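PDB 3GDO: scyllo-inositol 2-dehydrogenase (NADP(+)) IolW from Bacillus subtilis subsp. subtilis, which catalyses the reversible NADPH-dependent reduction of scyllo-inosose to scyllo-inositol, a reaction in which NADH cannot replace NADPH. Local coordinates for residues V8-Y13 with S34-S39; L68-T73 with H91-K96; N154-E159 with I231-G236. All blocks are in the same frame, centred on the assembly; numbering follows the deposited sequence. Where two conformers were deposited one is given.

From the N terminus, contact 1 comes first: strand 6-11 runs out, helix 15-26 carries the chain back, and strand 31-37 closes the loop beside its starting point. Contact 2 repeats the manoeuvre further along, with strand 68-71, helix 78-87 and strand 91-95. Strands 6-11 and 68-71 are neighbours, so the two contacts touch and together span four adjacent strands of the parallel Rossmann sheet. Contact 3 lies in the C-terminal alpha/beta domain, joining loops that follow strands 146-152 and 222-228, at the face met by the second subunit. The three loops close in series; none nests in or crosses another.

Contact 1. Residues V8-Y13 with S34-S39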
ATOM      1  N   VAL B   8      41.510   7.356  10.685  1.00 39.97           N
ATOM      2  CA  VAL B   8      40.493   7.555   9.644  1.00 39.20           C
ATOM      3  C   VAL B   8      40.828   8.730   8.748  1.00 38.78           C
ATOM      4  O   VAL B   8      41.267   9.765   9.229  1.00 38.65           O
ATOM      5  CB  VAL B   8      39.108   7.785  10.304  1.00 39.09           C
ATOM      6  CG1 VAL B   8      37.996   8.020   9.249  1.00 37.79           C
ATOM      7  CG2 VAL B   8      38.792   6.617  11.256  1.00 37.89           C
ATOM      8  N   GLY B   9      40.616   8.547   7.448  1.00 38.91           N
ATOM      9  CA  GLY B   9      40.554   9.649   6.488  1.00 39.24           C
ATOM     10  C   GLY B   9      39.130   9.787   5.935  1.00 39.83           C
ATOM     11  O   GLY B   9      38.533   8.792   5.471  1.00 40.34           O
ATOM     12  N   ILE B  10      38.565  10.996   6.014  1.00 39.43           N
ATOM     13  CA  ILE B  10      37.211  11.262   5.470  1.00 39.07           C
ATOM     14  C   ILE B  10      37.250  12.004   4.140  1.00 38.52           C
ATOM     15  O   ILE B  10      37.819  13.094   4.041  1.00 39.43           O
ATOM     16  CB  ILE B  10      36.316  12.035   6.451  1.00 38.43           C
ATOM     17  CG1 ILE B  10      36.268  11.324   7.794  1.00 38.36           C
ATOM     18  CG2 ILE B  10      34.875  12.221   5.856  1.00 38.96           C
ATOM     19  CD1 ILE B  10      35.619  12.143   8.910  1.00 35.28           C
ATOM     20  N   LEU B  11      36.667  11.411   3.111  1.00 37.77           N
ATOM     21  CA  LEU B  11      36.640  12.064   1.821  1.00 37.35           C
ATOM     22  C   LEU B  11      35.367  12.914   1.687  1.00 37.85           C
ATOM     23  O   LEU B  11      34.273  12.378   1.602  1.00 36.89           O
ATOM     24  CB  LEU B  11      36.720  11.062   0.675  1.00 37.48           C
ATOM     25  CG  LEU B  11      37.956  10.168   0.512  1.00 38.73           C
ATOM     26  CD1 LEU B  11      37.939   9.565  -0.905  1.00 37.05           C
ATOM     27  CD2 LEU B  11      39.281  10.924   0.769  1.00 36.89           C
ATOM     28  N   GLY B  12      35.539  14.243   1.687  1.00 37.77           N
ATOM     29  CA  GLY B  12      34.400  15.177   1.524  1.00 37.75           C
ATOM     30  C   GLY B  12      33.855  15.591   2.872  1.00 37.25           C
ATOM     31  O   GLY B  12      33.737  14.780   3.781  1.00 36.60           O
ATOM     32  N   TYR B  13      33.546  16.875   3.015  1.00 37.10           N
ATOM     33  CA  TYR B  13      33.037  17.377   4.269  1.00 35.84           C
ATOM     34  C   TYR B  13      31.792  18.282   4.061  1.00 36.59           C
ATOM     35  O   TYR B  13      31.651  19.346   4.685  1.00 34.50           O
ATOM     36  CB  TYR B  13      34.159  18.083   5.012  1.00 35.32           C
ATOM     37  CG  TYR B  13      33.940  18.197   6.488  1.00 36.15           C
ATOM     38  CD1 TYR B  13      33.930  17.057   7.296  1.00 34.63           C
ATOM     39  CD2 TYR B  13      33.755  19.441   7.093  1.00 36.18           C
ATOM     40  CE1 TYR B  13      33.722  17.156   8.672  1.00 34.98           C
ATOM     41  CE2 TYR B  13      33.560  19.547   8.470  1.00 34.67           C
ATOM     42  CZ  TYR B  13      33.548  18.385   9.249  1.00 36.19           C
ATOM     43  OH  TYR B  13      33.354  18.453  10.619  1.00 37.45           O
ATOM     44  N   SER B  34      42.030  11.473  11.353  1.00 43.11           N
ATOM     45  CA  SER B  34      43.364  12.038  11.072  1.00 43.43           C
ATOM     46  C   SER B  34      43.354  13.044   9.940  1.00 42.76           C
ATOM     47  O   SER B  34      43.955  14.120  10.046  1.00 42.68           O
ATOM     48  CB  SER B  34      44.390  10.944  10.748  1.00 42.99           C
ATOM     49  OG  SER B  34      44.578  10.124  11.889  1.00 46.91           O
ATOM     50  N   LYS B  35      42.705  12.680   8.840  1.00 42.05           N
ATOM     51  CA  LYS B  35      42.687  13.542   7.672  1.00 41.09           C
ATOM     52  C   LYS B  35      41.275  13.664   7.070  1.00 40.83           C
ATOM     53  O   LYS B  35      40.454  12.737   7.156  1.00 38.58           O
ATOM     54  CB  LYS B  35      43.649  13.020   6.632  1.00 41.45           C
ATOM     55  CG  LYS B  35      45.134  13.086   7.070  1.00 43.70           C
ATOM     56  CD  LYS B  35      46.054  12.768   5.910  1.00 44.69           C
ATOM     57  CE  LYS B  35      47.505  13.070   6.310  1.00 46.53           C
ATOM     58  NZ  LYS B  35      48.378  12.539   5.223  1.00 47.46           N
ATOM     59  N   ILE B  36      41.005  14.830   6.482  1.00 40.25           N
ATOM     60  CA  ILE B  36      39.738  15.083   5.771  1.00 39.47           C
ATOM     61  C   ILE B  36      40.064  15.821   4.490  1.00 39.32           C
ATOM     62  O   ILE B  36      40.732  16.854   4.527  1.00 39.07           O
ATOM     63  CB  ILE B  36      38.753  15.891   6.615  1.00 39.95           C
ATOM     64  CG1 ILE B  36      38.560  15.254   7.989  1.00 37.72           C
ATOM     65  CG2 ILE B  36      37.411  16.124   5.846  1.00 39.68           C
ATOM     66  CD1 ILE B  36      37.693  16.064   8.939  1.00 40.17           C
ATOM     67  N   MET B  37      39.619  15.256   3.364  1.00 39.26           N
ATOM     68  CA  MET B  37      39.794  15.847   2.047  1.00 39.89           C
ATOM     69  C   MET B  37      38.629  16.822   1.765  1.00 40.71           C
ATOM     70  O   MET B  37      37.496  16.382   1.571  1.00 39.93           O
ATOM     71  CB  MET B  37      39.875  14.752   0.968  1.00 40.37           C
ATOM     72  CG  MET B  37      40.394  15.248  -0.369  1.00 39.47           C
ATOM     73  SD  MET B  37      40.269  14.163  -1.790  1.00 42.63           S
ATOM     74  CE  MET B  37      38.529  13.889  -1.939  1.00 41.27           C
ATOM     75  N   THR B  38      38.921  18.132   1.757  1.00 41.06           N
ATOM     76  CA  THR B  38      37.883  19.186   1.645  1.00 42.29           C
ATOM     77  C   THR B  38      38.536  20.570   1.476  1.00 43.18           C
ATOM     78  O   THR B  38      39.682  20.788   1.895  1.00 43.35           O
ATOM     79  CB  THR B  38      36.945  19.189   2.914  1.00 42.31           C
ATOM     80  OG1 THR B  38      35.797  20.021   2.709  1.00 43.07           O
ATOM     81  CG2 THR B  38      37.706  19.625   4.201  1.00 41.17           C
ATOM     82  N   SER B  39      37.801  21.516   0.894  1.00 44.20           N
ATOM     83  CA  SER B  39      38.252  22.908   0.865  1.00 44.32           C
ATOM     84  C   SER B  39      37.653  23.702   2.035  1.00 44.93           C
ATOM     85  O   SER B  39      37.885  24.923   2.157  1.00 46.58           O
ATOM     86  CB  SER B  39      37.891  23.564  -0.478  1.00 43.85           C
ATOM     87  OG  SER B  39      36.479  23.612  -0.618  1.00 44.07           O
TER
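Y13 lays its ring obliquely against I36, CD1 lying 3.9 Å from I36 CG2 and CE1 4.1 Å from I36 CD1. This contact opens the Rossmann fold: it joins the two strands of the beta-alpha-beta unit 6-11, 15-26, 31-37, just where the chain leaves the first strand. A chi1 of -158° sets the CG of Y13 anti to the backbone N. The side chain also touches V44 of helix 41-47, and OH hydrogen-bonds to D47. The Y13 CB is the part that meets T38, 3.4 Å from T38 OG1; that oxygen hydrogen-bonds to the R40 amide.

Between the two layers of side chains the strands run nearly parallel. V8 O takes two N-H groups, a short bond from S34 N at 2.8 Å and a longer one from K35 N. The ladder goes on with I10 N to K35 O and M37 N to I10 O. Its last rung, G12 N to M37 O, is more bent at 140°, at the point where the chain leaves the strand. G12 sits in what looks like the glycine-rich GxGxxG turn, the usual place for a dinucleotide in this fold; with its backbone angles, phi positive at 93°, a CB would collide with the carbonyl O of L11.

I10 and I36 share one face of the sheet, L11 and M37 the other. K35 leaves that second face to pair with D63 and the carbonyl of E59. L11 and M37 pack at an angle to each other, L11 CD2 resting 3.9 Å from M37 CB and 4.1 Å from M37 CE.

Contact 2. Residues L68-T73 with H91-K96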
ATOM      1  N   LEU B  68      41.384   3.353   7.510  1.00 37.44           N
ATOM      2  CA  LEU B  68      39.985   3.388   7.012  1.00 36.87           C
ATOM      3  C   LEU B  68      39.682   4.736   6.336  1.00 36.68           C
ATOM      4  O   LEU B  68      39.973   5.793   6.906  1.00 35.83           O
ATOM      5  CB  LEU B  68      38.982   3.126   8.154  1.00 35.61           C
ATOM      6  CG  LEU B  68      37.473   3.196   7.834  1.00 35.32           C
ATOM      7  CD1 LEU B  68      37.033   2.114   6.895  1.00 30.04           C
ATOM      8  CD2 LEU B  68      36.656   3.131   9.108  1.00 33.80           C
ATOM      9  N   VAL B  69      39.144   4.665   5.116  1.00 36.55           N
ATOM     10  CA  VAL B  69      38.651   5.841   4.383  1.00 37.09           C
ATOM     11  C   VAL B  69      37.100   5.790   4.356  1.00 36.55           C
ATOM     12  O   VAL B  69      36.505   4.738   4.027  1.00 36.16           O
ATOM     13  CB  VAL B  69      39.182   5.858   2.936  1.00 37.10           C
ATOM     14  CG1 VAL B  69      38.676   7.092   2.176  1.00 38.32           C
ATOM     15  CG2 VAL B  69      40.707   5.859   2.926  1.00 38.34           C
ATOM     16  N   ILE B  70      36.465   6.906   4.733  1.00 35.87           N
ATOM     17  CA  ILE B  70      35.002   7.099   4.528  1.00 35.04           C
ATOM     18  C   ILE B  70      34.747   7.879   3.237  1.00 35.70           C
ATOM     19  O   ILE B  70      35.223   8.996   3.064  1.00 35.57           O
ATOM     20  CB  ILE B  70      34.370   7.831   5.711  1.00 35.40           C
ATOM     21  CG1 ILE B  70      34.966   7.343   7.040  1.00 33.85           C
ATOM     22  CG2 ILE B  70      32.830   7.750   5.656  1.00 30.25           C
ATOM     23  CD1 ILE B  70      34.597   5.903   7.463  1.00 37.04           C
ATOM     24  N   VAL B  71      34.065   7.274   2.289  1.00 36.27           N
ATOM     25  CA  VAL B  71      33.835   7.968   1.037  1.00 37.84           C
ATOM     26  C   VAL B  71      32.455   8.676   1.049  1.00 39.02           C
ATOM     27  O   VAL B  71      31.413   8.038   1.049  1.00 38.08           O
ATOM     28  CB  VAL B  71      34.014   7.059  -0.175  1.00 38.13           C
ATOM     29  CG1 VAL B  71      33.843   7.858  -1.455  1.00 36.90           C
ATOM     30  CG2 VAL B  71      35.421   6.425  -0.142  1.00 38.06           C
ATOM     31  N   THR B  72      32.487  10.000   1.129  1.00 40.13           N
ATOM     32  CA  THR B  72      31.268  10.778   0.994  1.00 41.69           C
ATOM     33  C   THR B  72      31.300  11.710  -0.251  1.00 44.03           C
ATOM     34  O   THR B  72      30.470  12.576  -0.373  1.00 44.72           O
ATOM     35  CB  THR B  72      30.972  11.591   2.265  1.00 40.62           C
ATOM     36  OG1 THR B  72      31.820  12.728   2.277  1.00 39.09           O
ATOM     37  CG2 THR B  72      31.151  10.733   3.570  1.00 37.76           C
ATOM     38  N   THR B  73      32.234  11.536  -1.171  1.00 46.89           N
ATOM     39  CA  THR B  73      32.261  12.420  -2.333  1.00 50.30           C
ATOM     40  C   THR B  73      31.000  12.174  -3.183  1.00 52.21           C
ATOM     41  O   THR B  73      30.356  11.132  -3.011  1.00 52.38           O
ATOM     42  CB  THR B  73      33.566  12.292  -3.141  1.00 50.49           C
ATOM     43  OG1 THR B  73      33.863  10.915  -3.344  1.00 52.63           O
ATOM     44  CG2 THR B  73      34.732  12.944  -2.375  1.00 51.81           C
ATOM     45  N   HIS B  91      40.936  -0.022   3.870  1.00 39.47           N
ATOM     46  CA  HIS B  91      39.524  -0.387   4.189  1.00 39.07           C
ATOM     47  C   HIS B  91      38.637   0.811   3.813  1.00 38.69           C
ATOM     48  O   HIS B  91      39.089   1.964   3.938  1.00 38.90           O
ATOM     49  CB  HIS B  91      39.344  -0.678   5.684  1.00 38.20           C
ATOM     50  CG  HIS B  91      40.226  -1.775   6.203  1.00 40.58           C
ATOM     51  ND1 HIS B  91      40.372  -2.987   5.555  1.00 43.66           N
ATOM     52  CD2 HIS B  91      40.992  -1.852   7.322  1.00 41.53           C
ATOM     53  CE1 HIS B  91      41.204  -3.756   6.240  1.00 42.76           C
ATOM     54  NE2 HIS B  91      41.600  -3.087   7.312  1.00 43.22           N
ATOM     55  N   VAL B  92      37.407   0.550   3.348  1.00 37.98           N
ATOM     56  CA  VAL B  92      36.529   1.614   2.797  1.00 36.83           C
ATOM     57  C   VAL B  92      35.084   1.403   3.259  1.00 37.03           C
ATOM     58  O   VAL B  92      34.556   0.272   3.202  1.00 35.96           O
ATOM     59  CB  VAL B  92      36.579   1.692   1.246  1.00 37.42           C
ATOM     60  CG1 VAL B  92      35.531   2.688   0.674  1.00 36.63           C
ATOM     61  CG2 VAL B  92      37.954   2.119   0.764  1.00 37.23           C
ATOM     62  N   VAL B  93      34.509   2.485   3.788  1.00 35.97           N
ATOM     63  CA  VAL B  93      33.050   2.639   4.000  1.00 35.06           C
ATOM     64  C   VAL B  93      32.494   3.577   2.913  1.00 34.81           C
ATOM     65  O   VAL B  93      32.955   4.711   2.776  1.00 34.09           O
ATOM     66  CB  VAL B  93      32.722   3.227   5.394  1.00 34.58           C
ATOM     67  CG1 VAL B  93      31.184   3.654   5.508  1.00 34.44           C
ATOM     68  CG2 VAL B  93      33.132   2.249   6.534  1.00 33.67           C
ATOM     69  N   MET B  94      31.516   3.087   2.150  1.00 34.63           N
ATOM     70  CA  MET B  94      30.885   3.833   1.045  1.00 34.83           C
ATOM     71  C   MET B  94      29.494   4.266   1.511  1.00 35.02           C
ATOM     72  O   MET B  94      28.858   3.561   2.299  1.00 34.64           O
ATOM     73  CB  MET B  94      30.669   2.936  -0.195  1.00 34.93           C
ATOM     74  CG  MET B  94      31.837   2.087  -0.715  1.00 33.67           C
ATOM     75  SD  MET B  94      31.476   1.151  -2.226  1.00 30.66           S
ATOM     76  CE  MET B  94      31.303   2.398  -3.458  1.00 34.84           C
ATOM     77  N   GLU B  95      28.995   5.396   1.007  1.00 35.63           N
ATOM     78  CA  GLU B  95      27.594   5.764   1.302  0.50 34.94           C
ATOM     79  C   GLU B  95      26.656   4.891   0.467  1.00 35.27           C
ATOM     80  O   GLU B  95      27.075   4.289  -0.529  1.00 35.83           O
ATOM     81  CB  GLU B  95      27.305   7.261   1.068  0.50 34.43           C
ATOM     82  CG  GLU B  95      27.377   8.147   2.326  0.50 30.64           C
ATOM     83  CD  GLU B  95      26.219   7.958   3.327  0.50 26.86           C
ATOM     84  OE1 GLU B  95      25.348   7.044   3.143  0.50 21.96           O
ATOM     85  OE2 GLU B  95      26.213   8.731   4.318  0.50 20.51           O
ATOM     86  N   LYS B  96      25.401   4.778   0.907  1.00 34.73           N
ATOM     87  CA  LYS B  96      24.352   4.260   0.025  1.00 36.53           C
ATOM     88  C   LYS B  96      23.932   5.388  -0.949  1.00 37.13           C
ATOM     89  O   LYS B  96      24.158   6.543  -0.657  1.00 37.54           O
ATOM     90  CB  LYS B  96      23.146   3.741   0.809  1.00 36.99           C
ATOM     91  CG  LYS B  96      22.691   4.580   1.998  1.00 37.84           C
ATOM     92  CD  LYS B  96      22.158   5.962   1.607  1.00 40.47           C
ATOM     93  CE  LYS B  96      20.967   5.877   0.695  1.00 42.31           C
ATOM     94  NZ  LYS B  96      20.415   7.216   0.465  1.00 44.85           N
TER
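L68 reaches across to H91 and V93 from the start of the first strand of a Rossmann beta-alpha-beta unit, in which strand 68-71, helix 78-87 and strand 91-95 bring two parallel strands together at 19°. Its CG stands anti to the backbone N (chi1 177°), and the CD1 branch does the touching. L68 CD1 lies 3.6 Å from H91 O. The same methyl is 3.8 Å from H91 CB and also rests on V93 CG2. One methyl thus touches a carbonyl and two side chains of the neighbouring strand.

The backbones are bound by V69 N to H91 O, V93 N to V69 O and V71 N to V93 O, the last short at 2.8 Å.

I70 works from the same face as L68 with a folded chain. CG1 is anti to the carbonyl carbon, and a chi2 of -70° turns CD1 toward V93, 3.9 Å from V93 CB and nearly as close to CG2. The two side chains lie alongside each other, pointing the same way. Y306 of helix 303-315 packs on both and I313 on H91, so this helix covers the face; the H91 ring is tied through ND1 to the amide of L118.

V69, V71, V92 and M94 form the other face, turned to helix 78-87, where C85 meets V69 and V92 while T82 meets M94. Both V71 and V92 have CG1 anti to the backbone N, and the two side chains are set at an angle. Different branches meet, V71 CG2 lying 3.8 Å from V92 CG1.

Contact 3. Residues N154-E159 with I231-G236; sequences NRYRPE and IVPANG
Two loops of the C-terminal alpha/beta domain meet here, following the adjacent parallel strands 146-152 and 222-228 of its mixed sheet. The backbones share an isolated beta bridge, and V232 N gives a bent bond of 3.2 Å to R155 O. On one side of it the N154 side chain crosses V232 at an angle, N154 CG and OD1 each 3.7 Å from V232 CG2, and OD1 accepts a hydrogen bond from the amide of G229. N235 slides past N154 in the opposite direction, N235 OD1 lying 3.1 Å from N154 CB, the two amide planes 24° apart. An alanine in place of N154 would probably leave the G229 N-H without its acceptor and uncover V232 CG2. On the other side Y156 has CG anti to the backbone N (chi1 -173°). Its CE1 lies 3.6 Å from P233 CG, while V232 N sits at the ring edge and P158 CD over one face. The Y156 hydroxyl bonds K244 O of the second subunit, whose H242 and S247 pack on V232 and P233. Loops at a subunit boundary fit the open sheet through which Gfo/Idh/MocA C-terminal domains commonly associate.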
ATOM      1  N   ASN B 154       7.444   8.430   2.153  1.00 31.52           N
ATOM      2  CA  ASN B 154       6.857   9.472   1.347  1.00 31.67           C
ATOM      3  C   ASN B 154       7.459  10.788   1.738  1.00 33.08           C
ATOM      4  O   ASN B 154       8.019  10.914   2.814  1.00 33.94           O
ATOM      5  CB  ASN B 154       5.357   9.550   1.610  1.00 31.07           C
ATOM      6  CG  ASN B 154       4.610   8.356   1.135  1.00 30.75           C
ATOM      7  OD1 ASN B 154       4.716   7.927  -0.025  1.00 30.36           O
ATOM      8  ND2 ASN B 154       3.786   7.831   2.005  1.00 30.79           N
ATOM      9  N   ARG B 155       7.289  11.807   0.912  1.00 33.24           N
ATOM     10  CA  ARG B 155       7.599  13.151   1.373  1.00 33.80           C
ATOM     11  C   ARG B 155       6.601  14.120   0.699  1.00 33.53           C
ATOM     12  O   ARG B 155       5.914  13.744  -0.257  1.00 32.65           O
ATOM     13  CB  ARG B 155       9.046  13.501   1.023  1.00 34.30           C
ATOM     14  CG  ARG B 155       9.260  13.648  -0.478  1.00 37.26           C
ATOM     15  CD  ARG B 155      10.736  13.562  -0.933  1.00 41.09           C
ATOM     16  NE  ARG B 155      10.735  13.497  -2.393  1.00 44.56           N
ATOM     17  CZ  ARG B 155      11.641  14.059  -3.194  1.00 44.36           C
ATOM     18  NH1 ARG B 155      11.505  13.947  -4.511  1.00 37.66           N
ATOM     19  NH2 ARG B 155      12.686  14.707  -2.689  1.00 46.90           N
ATOM     20  N   TYR B 156       6.545  15.354   1.187  1.00 33.26           N
ATOM     21  CA  TYR B 156       5.789  16.420   0.512  1.00 34.23           C
ATOM     22  C   TYR B 156       6.774  17.452  -0.027  1.00 35.70           C
ATOM     23  O   TYR B 156       7.226  18.307   0.687  1.00 34.60           O
ATOM     24  CB  TYR B 156       4.773  17.098   1.449  1.00 33.90           C
ATOM     25  CG  TYR B 156       3.863  18.085   0.711  1.00 36.12           C
ATOM     26  CD1 TYR B 156       2.903  17.625  -0.212  1.00 32.82           C
ATOM     27  CD2 TYR B 156       3.986  19.460   0.905  1.00 34.94           C
ATOM     28  CE1 TYR B 156       2.092  18.500  -0.891  1.00 34.33           C
ATOM     29  CE2 TYR B 156       3.152  20.354   0.217  1.00 36.86           C
ATOM     30  CZ  TYR B 156       2.212  19.859  -0.662  1.00 34.63           C
ATOM     31  OH  TYR B 156       1.391  20.714  -1.342  1.00 36.17           O
ATOM     32  N   ARG B 157       7.102  17.339  -1.305  1.00 37.42           N
ATOM     33  CA  ARG B 157       8.032  18.258  -1.944  0.50 39.06           C
ATOM     34  C   ARG B 157       7.509  18.483  -3.359  1.00 39.71           C
ATOM     35  O   ARG B 157       8.051  17.990  -4.326  1.00 39.92           O
ATOM     36  CB  ARG B 157       9.468  17.702  -1.906  0.50 39.41           C
ATOM     37  CG  ARG B 157      10.204  17.972  -0.578  0.50 40.20           C
ATOM     38  CD  ARG B 157      11.422  17.078  -0.421  0.50 43.36           C
ATOM     39  NE  ARG B 157      12.239  17.400   0.755  0.50 44.81           N
ATOM     40  CZ  ARG B 157      12.037  16.900   1.968  0.50 44.02           C
ATOM     41  NH1 ARG B 157      11.034  16.075   2.177  0.50 45.16           N
ATOM     42  NH2 ARG B 157      12.834  17.232   2.977  0.50 45.70           N
ATOM     43  N   PRO B 158       6.384  19.234  -3.469  1.00 41.65           N
ATOM     44  CA  PRO B 158       5.657  19.405  -4.735  1.00 43.25           C
ATOM     45  C   PRO B 158       6.417  20.219  -5.774  1.00 46.12           C
ATOM     46  O   PRO B 158       6.187  20.068  -6.964  1.00 46.89           O
ATOM     47  CB  PRO B 158       4.384  20.137  -4.301  1.00 43.52           C
ATOM     48  CG  PRO B 158       4.770  20.865  -3.083  1.00 41.70           C
ATOM     49  CD  PRO B 158       5.780  20.043  -2.382  1.00 40.84           C
ATOM     50  N   GLU B 159       7.339  21.053  -5.312  1.00 48.88           N
ATOM     51  CA  GLU B 159       8.164  21.890  -6.172  1.00 51.73           C
ATOM     52  C   GLU B 159       9.500  21.168  -6.446  1.00 52.43           C
ATOM     53  O   GLU B 159      10.209  20.747  -5.503  1.00 51.58           O
ATOM     54  CB  GLU B 159       8.419  23.223  -5.459  1.00 52.60           C
ATOM     55  CG  GLU B 159       8.721  24.391  -6.365  1.00 56.85           C
ATOM     56  CD  GLU B 159       7.497  25.243  -6.587  1.00 62.84           C
ATOM     57  OE1 GLU B 159       7.546  26.453  -6.249  1.00 64.57           O
ATOM     58  OE2 GLU B 159       6.478  24.695  -7.076  1.00 64.35           O
ATOM     59  N   ILE B 231       4.474  13.787  -3.431  1.00 28.28           N
ATOM     60  CA  ILE B 231       3.361  14.741  -3.314  1.00 29.01           C
ATOM     61  C   ILE B 231       2.411  14.139  -2.321  1.00 27.67           C
ATOM     62  O   ILE B 231       1.309  13.770  -2.663  1.00 26.61           O
ATOM     63  CB  ILE B 231       2.611  14.992  -4.669  1.00 28.40           C
ATOM     64  CG1 ILE B 231       3.615  15.011  -5.845  1.00 28.22           C
ATOM     65  CG2 ILE B 231       1.802  16.319  -4.597  1.00 31.61           C
ATOM     66  CD1 ILE B 231       2.998  15.136  -7.218  1.00 30.48           C
ATOM     67  N   VAL B 232       2.866  14.034  -1.077  1.00 28.57           N
ATOM     68  CA  VAL B 232       2.135  13.314  -0.073  1.00 29.37           C
ATOM     69  C   VAL B 232       2.022  14.188   1.171  1.00 30.38           C
ATOM     70  O   VAL B 232       2.913  14.171   2.014  1.00 29.81           O
ATOM     71  CB  VAL B 232       2.785  11.921   0.300  1.00 29.37           C
ATOM     72  CG1 VAL B 232       1.999  11.254   1.453  1.00 28.29           C
ATOM     73  CG2 VAL B 232       2.820  10.973  -0.859  1.00 29.75           C
ATOM     74  N   PRO B 233       0.917  14.965   1.281  1.00 30.71           N
ATOM     75  CA  PRO B 233       0.802  15.888   2.433  1.00 30.58           C
ATOM     76  C   PRO B 233       0.859  15.149   3.767  1.00 30.50           C
ATOM     77  O   PRO B 233       1.500  15.602   4.684  1.00 31.23           O
ATOM     78  CB  PRO B 233      -0.577  16.546   2.203  1.00 29.04           C
ATOM     79  CG  PRO B 233      -0.607  16.707   0.725  1.00 31.01           C
ATOM     80  CD  PRO B 233      -0.045  15.318   0.215  1.00 30.08           C
ATOM     81  N   ALA B 234       0.197  14.010   3.894  1.00 32.26           N
ATOM     82  CA  ALA B 234       0.314  13.274   5.161  1.00 34.40           C
ATOM     83  C   ALA B 234       0.559  11.822   4.896  1.00 35.31           C
ATOM     84  O   ALA B 234      -0.043  11.256   3.974  1.00 35.84           O
ATOM     85  CB  ALA B 234      -0.915  13.455   6.034  1.00 33.87           C
ATOM     86  N   ASN B 235       1.486  11.256   5.677  1.00 35.96           N
ATOM     87  CA  ASN B 235       1.934   9.881   5.522  1.00 36.32           C
ATOM     88  C   ASN B 235       0.971   8.929   6.202  1.00 35.45           C
ATOM     89  O   ASN B 235       0.439   9.205   7.287  1.00 36.87           O
ATOM     90  CB  ASN B 235       3.352   9.678   6.116  1.00 36.24           C
ATOM     91  CG  ASN B 235       4.407  10.625   5.507  1.00 39.63           C
ATOM     92  OD1 ASN B 235       4.471  10.793   4.299  1.00 39.40           O
ATOM     93  ND2 ASN B 235       5.219  11.273   6.366  1.00 40.31           N
ATOM     94  N   GLY B 236       0.770   7.779   5.614  1.00 33.20           N
ATOM     95  CA  GLY B 236       0.094   6.735   6.363  1.00 33.08           C
ATOM     96  C   GLY B 236       1.148   6.052   7.211  1.00 31.72           C
ATOM     97  O   GLY B 236       2.225   6.591   7.409  1.00 32.24           O
TER